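Local atomic coordinates of putative signal recognition particle protein (Chaetomium thermophilum, PDB entry 5CK4), a protein that binds GDP and probably cycles between GDP and GTP as the Arf-like GTPase subunit of the membrane-bound signal recognition particle receptor in secretory protein translocation. Residues A[240-244]-A[277-283]; A[123-127]-A[188-192]; A[96-100]-A[112-116]; A[270-274]-A[283-287]. One frame throughout, in Å; residues are numbered along the deposited sequence. Where two conformers were deposited one is given.

In the fold
Along the chain the order is interaction 3, then interaction 2, while interactions 1 and 4 come last with their segments alternating. Interactions 1 and 4 lie about 8 Å apart, centre to centre, share E283 and tie the long loop before strand 291-295 to itself and to helix 229-249. Interaction 3 is about 31 Å from interaction 1 (centres), on the opposite side of the chain's centre. Interaction 2 lies between, about 17 Å from each of the others by centres. Helix 180-201 connects it to the loop contacts: Y190 OH is 3.1 Å from L271 N, a probable hydrogen bond. Helix 123-131, following strand 112-115, connects it to interaction 3, near the nucleotide-binding P-loop.

Interaction 1: residues A[240-244]-A[277-283]; sequences LGRIR and KEFKFEE
L240, R244 and F279 carry most of this contact, in which helix 229-249 of the P-loop GTPase fold is flanked by the loop leading to strand 291-295. The tight part is apolar. The backbones come closest at G241, its CA 4.0 Å from F279 CB. Beside it L240 crosses the F279 side chain, with CB over one ring face near the rim, while CD1 reaches two rings at once: F279 CE2 at 3.6 Å and F281 CE1 at 3.5 Å. F281 continues inward to V291 and V293 of strand 291-295. At the edge of the F279 ring the character changes to polar. R244 places CG between its own backbone N and carbonyl carbon (chi1 70°) and then runs extended, which carries the guanidinium past the F279 ring with the planes 89° apart. F279 CB and CA lie over one guanidinium face. R244 NH1 bonds L271 O and R244 NH2 bonds S276 OG, which E283 OE1 shares. Toward solvent the loop is loose: K277, E278 and K280 turn their side chains away from the helix. At the polar end, R244 NH1 donates to E283 OE2 at 2.9 Å in a salt bridge, 33° out of the carboxylate plane on its syn side.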
loop_
_atom_site.group_PDB
_atom_site.type_symbol
_atom_site.label_atom_id
_atom_site.label_comp_id
_atom_site.label_asym_id
_atom_site.label_seq_id
_atom_site.Cartn_x
_atom_site.Cartn_y
_atom_site.Cartn_z
ATOM N N LEU A 240 9.158 -9.388 -6.632
ATOM C CA LEU A 240 9.850 -8.898 -5.431
ATOM C C LEU A 240 11.024 -9.808 -5.082
ATOM O O LEU A 240 12.084 -9.337 -4.686
ATOM C CB LEU A 240 8.880 -8.806 -4.233
ATOM C CG LEU A 240 7.762 -7.766 -4.361
ATOM C CD1 LEU A 240 6.716 -7.963 -3.266
ATOM C CD2 LEU A 240 8.300 -6.336 -4.331
ATOM N N GLY A 241 10.818 -11.116 -5.214
ATOM C CA GLY A 241 11.902 -12.076 -5.094
ATOM C C GLY A 241 13.019 -11.850 -6.106
ATOM O O GLY A 241 14.201 -11.910 -5.751
ATOM N N ARG A 242 12.664 -11.605 -7.367
ATOM C CA ARG A 242 13.678 -11.356 -8.390
ATOM C C ARG A 242 14.507 -10.113 -8.037
ATOM O O ARG A 242 15.735 -10.110 -8.175
ATOM C CB ARG A 242 13.040 -11.161 -9.769
ATOM C CG ARG A 242 14.081 -10.995 -10.863
ATOM C CD ARG A 242 13.467 -10.620 -12.205
ATOM N NE ARG A 242 12.841 -9.304 -12.138
ATOM C CZ ARG A 242 13.493 -8.153 -12.289
ATOM N NH1 ARG A 242 14.798 -8.148 -12.531
ATOM N NH2 ARG A 242 12.836 -7.003 -12.198
ATOM N N ILE A 243 13.824 -9.061 -7.597
ATOM C CA ILE A 243 14.490 -7.807 -7.231
ATOM C C ILE A 243 15.485 -8.003 -6.091
ATOM O O ILE A 243 16.639 -7.587 -6.184
ATOM C CB ILE A 243 13.464 -6.712 -6.832
ATOM C CG1 ILE A 243 12.604 -6.340 -8.041
ATOM C CG2 ILE A 243 14.181 -5.455 -6.289
ATOM C CD1 ILE A 243 11.346 -5.563 -7.689
ATOM N N ARG A 244 15.050 -8.637 -5.010
ATOM C CA ARG A 244 15.956 -8.796 -3.873
ATOM C C ARG A 244 17.149 -9.674 -4.227
ATOM O O ARG A 244 18.263 -9.423 -3.759
ATOM C CB ARG A 244 15.232 -9.300 -2.617
ATOM C CG ARG A 244 14.741 -10.752 -2.672
ATOM C CD ARG A 244 14.106 -11.160 -1.342
ATOM N NE ARG A 244 13.744 -12.578 -1.306
ATOM C CZ ARG A 244 13.203 -13.174 -0.250
ATOM N NH1 ARG A 244 12.981 -12.471 0.858
ATOM N NH2 ARG A 244 12.904 -14.473 -0.296
ATOM N N LYS A 277 14.037 -18.402 1.037
ATOM C CA LYS A 277 14.505 -18.867 -0.272
ATOM C C LYS A 277 13.508 -18.606 -1.402
ATOM O O LYS A 277 13.837 -18.754 -2.579
ATOM C CB LYS A 277 14.867 -20.353 -0.215
ATOM C CG LYS A 277 16.010 -20.668 0.739
ATOM C CD LYS A 277 17.245 -19.842 0.418
ATOM C CE LYS A 277 18.368 -20.119 1.409
ATOM N NZ LYS A 277 19.456 -19.098 1.323
ATOM N N GLU A 278 12.278 -18.263 -1.038
ATOM C CA GLU A 278 11.268 -17.853 -2.009
ATOM C C GLU A 278 10.370 -16.844 -1.325
ATOM O O GLU A 278 9.741 -17.173 -0.313
ATOM C CB GLU A 278 10.442 -19.055 -2.510
ATOM C CG GLU A 278 11.173 -19.976 -3.488
ATOM C CD GLU A 278 10.273 -21.010 -4.170
ATOM O OE1 GLU A 278 9.040 -20.950 -3.978
ATOM O OE2 GLU A 278 10.803 -21.877 -4.910
ATOM N N PHE A 279 10.316 -15.622 -1.866
ATOM C CA PHE A 279 9.557 -14.558 -1.237
ATOM C C PHE A 279 8.067 -14.860 -1.179
ATOM O O PHE A 279 7.481 -15.256 -2.180
ATOM C CB PHE A 279 9.738 -13.198 -1.932
ATOM C CG PHE A 279 9.011 -12.094 -1.222
ATOM C CD1 PHE A 279 9.588 -11.475 -0.114
ATOM C CD2 PHE A 279 7.724 -11.705 -1.623
ATOM C CE1 PHE A 279 8.922 -10.469 0.575
ATOM C CE2 PHE A 279 7.052 -10.709 -0.944
ATOM C CZ PHE A 279 7.643 -10.085 0.161
ATOM N N LYS A 280 7.468 -14.641 -0.007
ATOM C CA LYS A 280 6.016 -14.712 0.165
ATOM C C LYS A 280 5.604 -13.534 1.029
ATOM O O LYS A 280 6.321 -13.184 1.950
ATOM C CB LYS A 280 5.601 -16.008 0.877
ATOM C CG LYS A 280 5.986 -17.287 0.155
ATOM C CD LYS A 280 5.202 -17.465 -1.134
ATOM C CE LYS A 280 5.595 -18.794 -1.789
ATOM N NZ LYS A 280 4.691 -19.156 -2.907
ATOM N N PHE A 281 4.456 -12.923 0.757
ATOM C CA PHE A 281 4.019 -11.787 1.574
ATOM C C PHE A 281 3.882 -12.177 3.047
ATOM O O PHE A 281 4.107 -11.362 3.960
ATOM C CB PHE A 281 2.708 -11.208 1.040
ATOM C CG PHE A 281 2.880 -10.413 -0.220
ATOM C CD1 PHE A 281 3.680 -9.273 -0.234
ATOM C CD2 PHE A 281 2.257 -10.802 -1.394
ATOM C CE1 PHE A 281 3.841 -8.537 -1.403
ATOM C CE2 PHE A 281 2.407 -10.066 -2.562
ATOM C CZ PHE A 281 3.210 -8.940 -2.572
ATOM N N GLU A 282 3.540 -13.438 3.278
ATOM C CA GLU A 282 3.380 -13.926 4.639
ATOM C C GLU A 282 4.671 -13.831 5.446
ATOM O O GLU A 282 4.650 -13.725 6.682
ATOM C CB GLU A 282 2.863 -15.367 4.644
ATOM C CG GLU A 282 1.377 -15.487 4.300
ATOM C CD GLU A 282 1.093 -15.420 2.801
ATOM O OE1 GLU A 282 2.044 -15.308 2.001
ATOM O OE2 GLU A 282 -0.099 -15.492 2.424
ATOM N N GLU A 283 5.804 -13.869 4.765
ATOM C CA GLU A 283 7.068 -13.864 5.495
ATOM C C GLU A 283 7.308 -12.508 6.188
ATOM O O GLU A 283 8.105 -12.399 7.130
ATOM C CB GLU A 283 8.213 -14.260 4.566
ATOM C CG GLU A 283 8.955 -13.136 3.861
ATOM C CD GLU A 283 10.083 -13.693 2.986
ATOM O OE1 GLU A 283 9.825 -14.696 2.284
ATOM O OE2 GLU A 283 11.217 -13.157 3.013
#

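Interaction 2: residues A[123-127]-A[188-192]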
loop_
_atom_site.group_PDB
_atom_site.type_symbol
_atom_site.label_atom_id
_atom_site.label_comp_id
_atom_site.label_asym_id
_atom_site.label_seq_id
_atom_site.Cartn_x
_atom_site.Cartn_y
_atom_site.Cartn_z
ATOM N N ARG A 123 7.565 10.141 -5.183
ATOM C CA ARG A 123 7.345 9.016 -4.275
ATOM C C ARG A 123 8.196 9.086 -3.007
ATOM O O ARG A 123 7.804 8.552 -1.971
ATOM C CB ARG A 123 7.573 7.694 -4.998
ATOM C CG ARG A 123 6.599 7.466 -6.135
ATOM C CD ARG A 123 7.011 6.287 -6.999
ATOM N NE ARG A 123 6.086 6.121 -8.116
ATOM C CZ ARG A 123 6.160 5.152 -9.022
ATOM N NH1 ARG A 123 7.131 4.250 -8.961
ATOM N NH2 ARG A 123 5.265 5.095 -10.001
ATOM N N GLY A 124 9.347 9.751 -3.088
ATOM C CA GLY A 124 10.233 9.892 -1.942
ATOM C C GLY A 124 9.569 10.444 -0.690
ATOM O O GLY A 124 9.814 9.971 0.418
ATOM N N THR A 125 8.715 11.440 -0.877
ATOM C CA THR A 125 7.967 12.063 0.213
ATOM C C THR A 125 7.115 11.061 0.978
ATOM O O THR A 125 7.056 11.074 2.207
ATOM C CB THR A 125 7.004 13.113 -0.344
ATOM O OG1 THR A 125 7.734 14.061 -1.130
ATOM C CG2 THR A 125 6.288 13.833 0.785
ATOM N N THR A 126 6.443 10.197 0.229
ATOM C CA THR A 126 5.555 9.202 0.811
ATOM C C THR A 126 6.355 8.160 1.583
ATOM O O THR A 126 5.993 7.769 2.697
ATOM C CB THR A 126 4.741 8.508 -0.286
ATOM O OG1 THR A 126 3.990 9.491 -1.005
ATOM C CG2 THR A 126 3.793 7.493 0.316
ATOM N N LEU A 127 7.457 7.722 0.988
ATOM C CA LEU A 127 8.316 6.730 1.617
ATOM C C LEU A 127 8.883 7.222 2.958
ATOM O O LEU A 127 9.120 6.420 3.863
ATOM C CB LEU A 127 9.449 6.311 0.666
ATOM C CG LEU A 127 9.078 5.595 -0.641
ATOM C CD1 LEU A 127 10.330 5.330 -1.465
ATOM C CD2 LEU A 127 8.322 4.282 -0.385
ATOM N N TYR A 188 8.065 -0.058 -6.922
ATOM C CA TYR A 188 7.457 0.850 -5.946
ATOM C C TYR A 188 7.031 0.097 -4.696
ATOM O O TYR A 188 7.337 0.509 -3.568
ATOM C CB TYR A 188 6.245 1.545 -6.562
ATOM C CG TYR A 188 5.732 2.760 -5.813
ATOM C CD1 TYR A 188 6.362 3.234 -4.664
ATOM C CD2 TYR A 188 4.608 3.434 -6.269
ATOM C CE1 TYR A 188 5.874 4.348 -3.984
ATOM C CE2 TYR A 188 4.113 4.534 -5.603
ATOM C CZ TYR A 188 4.754 4.992 -4.462
ATOM O OH TYR A 188 4.253 6.115 -3.829
ATOM N N LEU A 189 6.331 -1.016 -4.894
ATOM C CA LEU A 189 5.899 -1.837 -3.760
ATOM C C LEU A 189 7.102 -2.318 -2.941
ATOM O O LEU A 189 7.067 -2.336 -1.694
ATOM C CB LEU A 189 5.064 -3.026 -4.260
ATOM C CG LEU A 189 4.580 -4.006 -3.182
ATOM C CD1 LEU A 189 3.703 -3.292 -2.151
ATOM C CD2 LEU A 189 3.811 -5.119 -3.866
ATOM N N TYR A 190 8.171 -2.712 -3.628
ATOM C CA TYR A 190 9.390 -3.118 -2.937
ATOM C C TYR A 190 9.844 -2.031 -1.959
ATOM O O TYR A 190 10.113 -2.321 -0.796
ATOM C CB TYR A 190 10.514 -3.439 -3.944
ATOM C CG TYR A 190 11.732 -4.151 -3.347
ATOM C CD1 TYR A 190 12.710 -3.450 -2.648
ATOM C CD2 TYR A 190 11.907 -5.521 -3.502
ATOM C CE1 TYR A 190 13.824 -4.104 -2.106
ATOM C CE2 TYR A 190 13.019 -6.175 -2.974
ATOM C CZ TYR A 190 13.969 -5.465 -2.277
ATOM O OH TYR A 190 15.076 -6.117 -1.748
ATOM N N ASP A 191 9.915 -0.787 -2.433
ATOM C CA ASP A 191 10.364 0.327 -1.598
ATOM C C ASP A 191 9.420 0.600 -0.436
ATOM O O ASP A 191 9.859 0.951 0.656
ATOM C CB ASP A 191 10.528 1.615 -2.418
ATOM C CG ASP A 191 11.711 1.565 -3.363
ATOM O OD1 ASP A 191 12.637 0.769 -3.115
ATOM O OD2 ASP A 191 11.701 2.322 -4.358
ATOM N N VAL A 192 8.121 0.463 -0.681
ATOM C CA VAL A 192 7.124 0.665 0.368
ATOM C C VAL A 192 7.325 -0.342 1.504
ATOM O O VAL A 192 7.455 0.035 2.673
ATOM C CB VAL A 192 5.678 0.585 -0.191
ATOM C CG1 VAL A 192 4.672 0.335 0.910
ATOM C CG2 VAL A 192 5.327 1.885 -0.951
#
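R123 lies flat along the aromatic ring of Y188, guanidinium and ring planes only 1° apart and their centres 4.2 Å from each other. The whole chain of the arginine takes part, since it is extended from CG to NE and is laid across one face of the ring. CG touches Y188 CZ at 3.5 Å, CD stands over the ring centre in a CH-pi contact, and the guanidinium continues past the rim toward CB, leaving R123 CZ in an off-centre cation-pi geometry. R123 NE donates to G118 O, which helps fix the rotation of the guanidinium; G118 binds GTP in another structure of this protein. These residues join helices 123-131 and 180-201 of the P-loop GTPase fold, whose local axes run 29° from parallel and 10.9 Å apart. The ring of Y188 fills that separation, its CG anti to the backbone N (chi1 -165°), and also touches I25 of strand 21-25. L127 CD2 lies at the ring edge, near its plane, 4.4 Å from Y188 CE1. An alanine in place of Y188 would be likely to open a gap between the helices and leave the R123 side chain without its flat support. One turn further along, the two methyls of L127 rest on the second helix: CD1 meets D191 CB at 3.8 Å, and CD2 packs against V192 CG2 at 3.9 Å.

Interaction 3: residues A[96-100]-A[112-116]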
loop_
_atom_site.group_PDB
_atom_site.type_symbol
_atom_site.label_atom_id
_atom_site.label_comp_id
_atom_site.label_asym_id
_atom_site.label_seq_id
_atom_site.Cartn_x
_atom_site.Cartn_y
_atom_site.Cartn_z
ATOM N N SER A 96 2.393 18.297 4.077
ATOM C CA SER A 96 1.019 18.385 4.563
ATOM C C SER A 96 0.018 17.923 3.507
ATOM O O SER A 96 0.329 17.899 2.316
ATOM C CB SER A 96 0.702 19.814 5.008
ATOM O OG SER A 96 0.989 20.740 3.975
ATOM N N TYR A 97 -1.182 17.559 3.953
ATOM C CA TYR A 97 -2.201 17.012 3.058
ATOM C C TYR A 97 -3.536 17.721 3.202
ATOM O O TYR A 97 -4.047 17.884 4.308
ATOM C CB TYR A 97 -2.385 15.512 3.303
ATOM C CG TYR A 97 -1.128 14.722 3.046
ATOM C CD1 TYR A 97 -0.773 14.355 1.756
ATOM C CD2 TYR A 97 -0.284 14.361 4.089
ATOM C CE1 TYR A 97 0.380 13.640 1.511
ATOM C CE2 TYR A 97 0.874 13.648 3.851
ATOM C CZ TYR A 97 1.200 13.293 2.559
ATOM O OH TYR A 97 2.350 12.583 2.310
ATOM N N LYS A 98 -4.100 18.133 2.073
ATOM C CA LYS A 98 -5.406 18.776 2.060
ATOM C C LYS A 98 -6.495 17.714 2.077
ATOM O O LYS A 98 -6.645 16.950 1.125
ATOM C CB LYS A 98 -5.546 19.686 0.839
ATOM C CG LYS A 98 -4.616 20.892 0.867
ATOM C CD LYS A 98 -4.796 21.759 -0.369
ATOM C CE LYS A 98 -4.038 23.072 -0.246
ATOM N NZ LYS A 98 -4.251 23.935 -1.442
ATOM N N VAL A 99 -7.244 17.660 3.173
ATOM C CA VAL A 99 -8.219 16.596 3.378
ATOM C C VAL A 99 -9.552 17.149 3.859
ATOM O O VAL A 99 -9.604 17.978 4.767
ATOM C CB VAL A 99 -7.714 15.552 4.404
ATOM C CG1 VAL A 99 -8.795 14.509 4.693
ATOM C CG2 VAL A 99 -6.429 14.895 3.913
ATOM N N ASP A 100 -10.629 16.682 3.238
ATOM C CA ASP A 100 -11.970 17.067 3.647
ATOM C C ASP A 100 -12.432 16.200 4.818
ATOM O O ASP A 100 -12.888 15.072 4.628
ATOM C CB ASP A 100 -12.933 16.938 2.469
ATOM C CG ASP A 100 -14.348 17.339 2.826
ATOM O OD1 ASP A 100 -14.522 18.273 3.642
ATOM O OD2 ASP A 100 -15.288 16.718 2.287
ATOM N N LEU A 112 -9.273 8.553 7.817
ATOM C CA LEU A 112 -9.041 9.448 6.702
ATOM C C LEU A 112 -8.252 8.709 5.640
ATOM O O LEU A 112 -7.267 8.045 5.946
ATOM C CB LEU A 112 -8.253 10.680 7.155
ATOM C CG LEU A 112 -8.867 11.541 8.260
ATOM C CD1 LEU A 112 -7.911 12.650 8.665
ATOM C CD2 LEU A 112 -10.197 12.117 7.809
ATOM N N LEU A 113 -8.690 8.829 4.396
ATOM C CA LEU A 113 -7.970 8.244 3.281
ATOM C C LEU A 113 -7.109 9.317 2.611
ATOM O O LEU A 113 -7.632 10.298 2.072
ATOM C CB LEU A 113 -8.959 7.626 2.294
ATOM C CG LEU A 113 -8.379 6.869 1.105
ATOM C CD1 LEU A 113 -7.494 5.706 1.571
ATOM C CD2 LEU A 113 -9.488 6.392 0.180
ATOM N N ILE A 114 -5.793 9.129 2.661
ATOM C CA ILE A 114 -4.839 10.145 2.208
ATOM C C ILE A 114 -4.201 9.810 0.860
ATOM O O ILE A 114 -3.297 8.975 0.771
ATOM C CB ILE A 114 -3.708 10.365 3.240
ATOM C CG1 ILE A 114 -4.288 10.561 4.642
ATOM C CG2 ILE A 114 -2.809 11.533 2.820
ATOM C CD1 ILE A 114 -5.392 11.601 4.725
ATOM N N ASP A 115 -4.681 10.480 -0.181
ATOM C CA ASP A 115 -4.186 10.299 -1.540
ATOM C C ASP A 115 -2.750 10.831 -1.620
ATOM O O ASP A 115 -2.442 11.841 -1.012
ATOM C CB ASP A 115 -5.095 11.070 -2.503
ATOM C CG ASP A 115 -4.844 10.732 -3.950
ATOM O OD1 ASP A 115 -4.163 9.723 -4.226
ATOM O OD2 ASP A 115 -5.346 11.472 -4.816
ATOM N N THR A 116 -1.876 10.126 -2.334
ATOM C CA THR A 116 -0.490 10.562 -2.538
ATOM C C THR A 116 -0.177 10.520 -4.030
ATOM O O THR A 116 -0.821 9.778 -4.777
ATOM C CB THR A 116 0.522 9.665 -1.794
ATOM O OG1 THR A 116 0.402 8.314 -2.265
ATOM C CG2 THR A 116 0.271 9.700 -0.303
#
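I114 is the centre of the first shell, its two branches meeting different partners on the other segment. CG2 points at the face of the Y97 ring, 3.8 Å from the ring centroid and 20° off the normal, a CH-pi contact displaced toward the CG-CD1 side; its nearest approach is 3.6 Å to Y97 CG. CD1 turns the other way to V99 CG2, 3.5 Å away. This division follows from the torsion that sets I114 CG2 anti to the backbone N, with CG1 beside that nitrogen (chi1 -49°). A longer contact, V99 CG1 to L112 CD2 at 4.2 Å, extends the apolar row, and T116 CG2 lies at a similar distance from Y97 CE1.

In the next shell, strand 136-140 pairs in parallel with strand 96-98 and bonds the backbones of Y97 and V99 through T138 and I140, while L137 touches I114. Strand 112-115 is instead paired with strand 21-25, whose L24 O receives T116 OG1. The phenol end of Y97 is held by a hydrogen bond between OH and H129 NE2 on helix 123-131. The side chain of D115 packs against K32 of the P-loop, a GDP-binding residue.

The two segments therefore meet through side chains rather than as paired strands, and the chemistry implies adhesion by hydrocarbon surfaces and one ring face, with polar atoms of Y97 and T116 satisfied elsewhere.

Interaction 4: residues A[270-274]-A[283-287]; sequences WLGAV and EMMEF
This is a loop-to-loop contact in which E283 and M284 of a 3-10 segment, with F287 following, close on the L271 side chain and the backbone of G272 and A273, within the long connection between helix 229-249 and strand 291-295. One direct hydrogen bond crosses it: A273 N donates to E283 OE2 at 2.8 Å with an N-H...O angle of 148°, reaching the oxygen on the anti side of the carboxylate. G272 lies close beside that bond, its CA 3.3 Å from the same oxygen; at phi 99° and psi -169°, G272 has backbone angles that call for glycine. E283 OE2 has R244 NH1 as its second partner, while the other oxygen stays with S276. An alanine in place of E283 would remove the carboxylate and is likely to leave A273 N and R244 NH1 without this acceptor.

Beside this bond the contact is apolar. M284 is bent at chi2 and chi3, which brings SD to 3.8 Å from G272 CA and CE to 3.7 Å from L271 CD1. The ring of F287 presents its edge, CZ being 3.3 Å from G272 O. In this P-loop GTPase fold the loop is packed on helix 180-201, where Q197 touches L271, M284 and F287 and accepts a bond from G272 N. W270 folds back on its own segment, NE1 bonding A273 O at 3.1 Å from above the carbonyl plane. At the outer rim A273 CB rests on the E286 carboxylate, and a water accepts from V274 N and donates to E286 OE2 at 2.7 Å.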
loop_
_atom_site.group_PDB
_atom_site.type_symbol
_atom_site.label_atom_id
_atom_site.label_comp_id
_atom_site.label_asym_id
_atom_site.label_seq_id
_atom_site.Cartn_x
_atom_site.Cartn_y
_atom_site.Cartn_z
ATOM N N TRP A 270 17.789 -5.885 1.459
ATOM C CA TRP A 270 17.070 -7.152 1.261
ATOM C C TRP A 270 15.675 -7.141 1.900
ATOM O O TRP A 270 15.532 -7.034 3.119
ATOM C CB TRP A 270 17.916 -8.309 1.826
ATOM C CG TRP A 270 17.279 -9.676 1.803
ATOM C CD1 TRP A 270 16.463 -10.224 2.763
ATOM C CD2 TRP A 270 17.431 -10.680 0.792
ATOM N NE1 TRP A 270 16.092 -11.495 2.400
ATOM C CE2 TRP A 270 16.679 -11.802 1.199
ATOM C CE3 TRP A 270 18.130 -10.738 -0.422
ATOM C CZ2 TRP A 270 16.601 -12.969 0.434
ATOM C CZ3 TRP A 270 18.053 -11.902 -1.180
ATOM C CH2 TRP A 270 17.294 -13.001 -0.749
ATOM N N LEU A 271 14.646 -7.233 1.070
ATOM C CA LEU A 271 13.268 -7.258 1.554
ATOM C C LEU A 271 12.936 -8.660 2.045
ATOM O O LEU A 271 13.210 -9.634 1.344
ATOM C CB LEU A 271 12.320 -6.916 0.413
ATOM C CG LEU A 271 10.830 -7.067 0.725
ATOM C CD1 LEU A 271 10.470 -5.973 1.691
ATOM C CD2 LEU A 271 9.999 -6.962 -0.562
ATOM N N GLY A 272 12.339 -8.768 3.233
ATOM C CA GLY A 272 11.934 -10.066 3.760
ATOM C C GLY A 272 12.901 -10.676 4.757
ATOM O O GLY A 272 13.838 -10.014 5.235
ATOM N N ALA A 273 12.663 -11.947 5.068
ATOM C CA ALA A 273 13.455 -12.681 6.048
ATOM C C ALA A 273 14.800 -13.096 5.480
ATOM O O ALA A 273 14.891 -13.551 4.340
ATOM C CB ALA A 273 12.697 -13.902 6.522
ATOM N N VAL A 274 15.835 -12.952 6.299
ATOM C CA VAL A 274 17.210 -13.265 5.908
ATOM C C VAL A 274 17.381 -14.646 5.266
ATOM O O VAL A 274 18.065 -14.784 4.246
ATOM C CB VAL A 274 18.174 -13.116 7.113
ATOM C CG1 VAL A 274 17.545 -13.691 8.370
ATOM C CG2 VAL A 274 19.516 -13.775 6.829
ATOM N N GLU A 283 5.804 -13.869 4.765
ATOM C CA GLU A 283 7.068 -13.864 5.495
ATOM C C GLU A 283 7.308 -12.508 6.188
ATOM O O GLU A 283 8.105 -12.399 7.130
ATOM C CB GLU A 283 8.213 -14.260 4.566
ATOM C CG GLU A 283 8.955 -13.136 3.861
ATOM C CD GLU A 283 10.083 -13.693 2.986
ATOM O OE1 GLU A 283 9.825 -14.696 2.284
ATOM O OE2 GLU A 283 11.217 -13.157 3.013
ATOM N N MET A 284 6.581 -11.481 5.753
ATOM C CA MET A 284 6.696 -10.158 6.376
ATOM C C MET A 284 6.137 -10.097 7.793
ATOM O O MET A 284 6.368 -9.114 8.522
ATOM C CB MET A 284 6.043 -9.084 5.501
ATOM C CG MET A 284 6.613 -9.013 4.068
ATOM S SD MET A 284 8.407 -8.720 4.005
ATOM C CE MET A 284 8.538 -7.052 4.678
ATOM N N MET A 285 5.426 -11.144 8.207
ATOM C CA MET A 285 4.953 -11.208 9.587
ATOM C C MET A 285 6.110 -11.360 10.574
ATOM O O MET A 285 5.958 -11.119 11.766
ATOM C CB MET A 285 3.917 -12.321 9.771
ATOM C CG MET A 285 2.550 -11.947 9.211
ATOM S SD MET A 285 1.785 -10.556 10.085
ATOM C CE MET A 285 1.768 -11.174 11.762
ATOM N N GLU A 286 7.283 -11.726 10.074
ATOM C CA GLU A 286 8.470 -11.772 10.919
ATOM C C GLU A 286 8.758 -10.366 11.467
ATOM O O GLU A 286 9.382 -10.211 12.513
ATOM C CB GLU A 286 9.657 -12.302 10.110
ATOM C CG GLU A 286 10.954 -12.432 10.872
ATOM C CD GLU A 286 11.802 -13.575 10.354
ATOM O OE1 GLU A 286 11.215 -14.567 9.870
ATOM O OE2 GLU A 286 13.047 -13.482 10.425
ATOM N N PHE A 287 8.283 -9.346 10.754
ATOM C CA PHE A 287 8.418 -7.957 11.188
ATOM C C PHE A 287 7.063 -7.379 11.581
ATOM O O PHE A 287 6.848 -6.172 11.480
ATOM C CB PHE A 287 9.043 -7.126 10.070
ATOM C CG PHE A 287 10.142 -7.852 9.346
ATOM C CD1 PHE A 287 11.261 -8.283 10.033
ATOM C CD2 PHE A 287 10.035 -8.139 8.001
ATOM C CE1 PHE A 287 12.274 -8.976 9.381
ATOM C CE2 PHE A 287 11.044 -8.823 7.335
ATOM C CZ PHE A 287 12.163 -9.245 8.031
HETATM O O HOH W 1 14.886 -12.077 9.090
#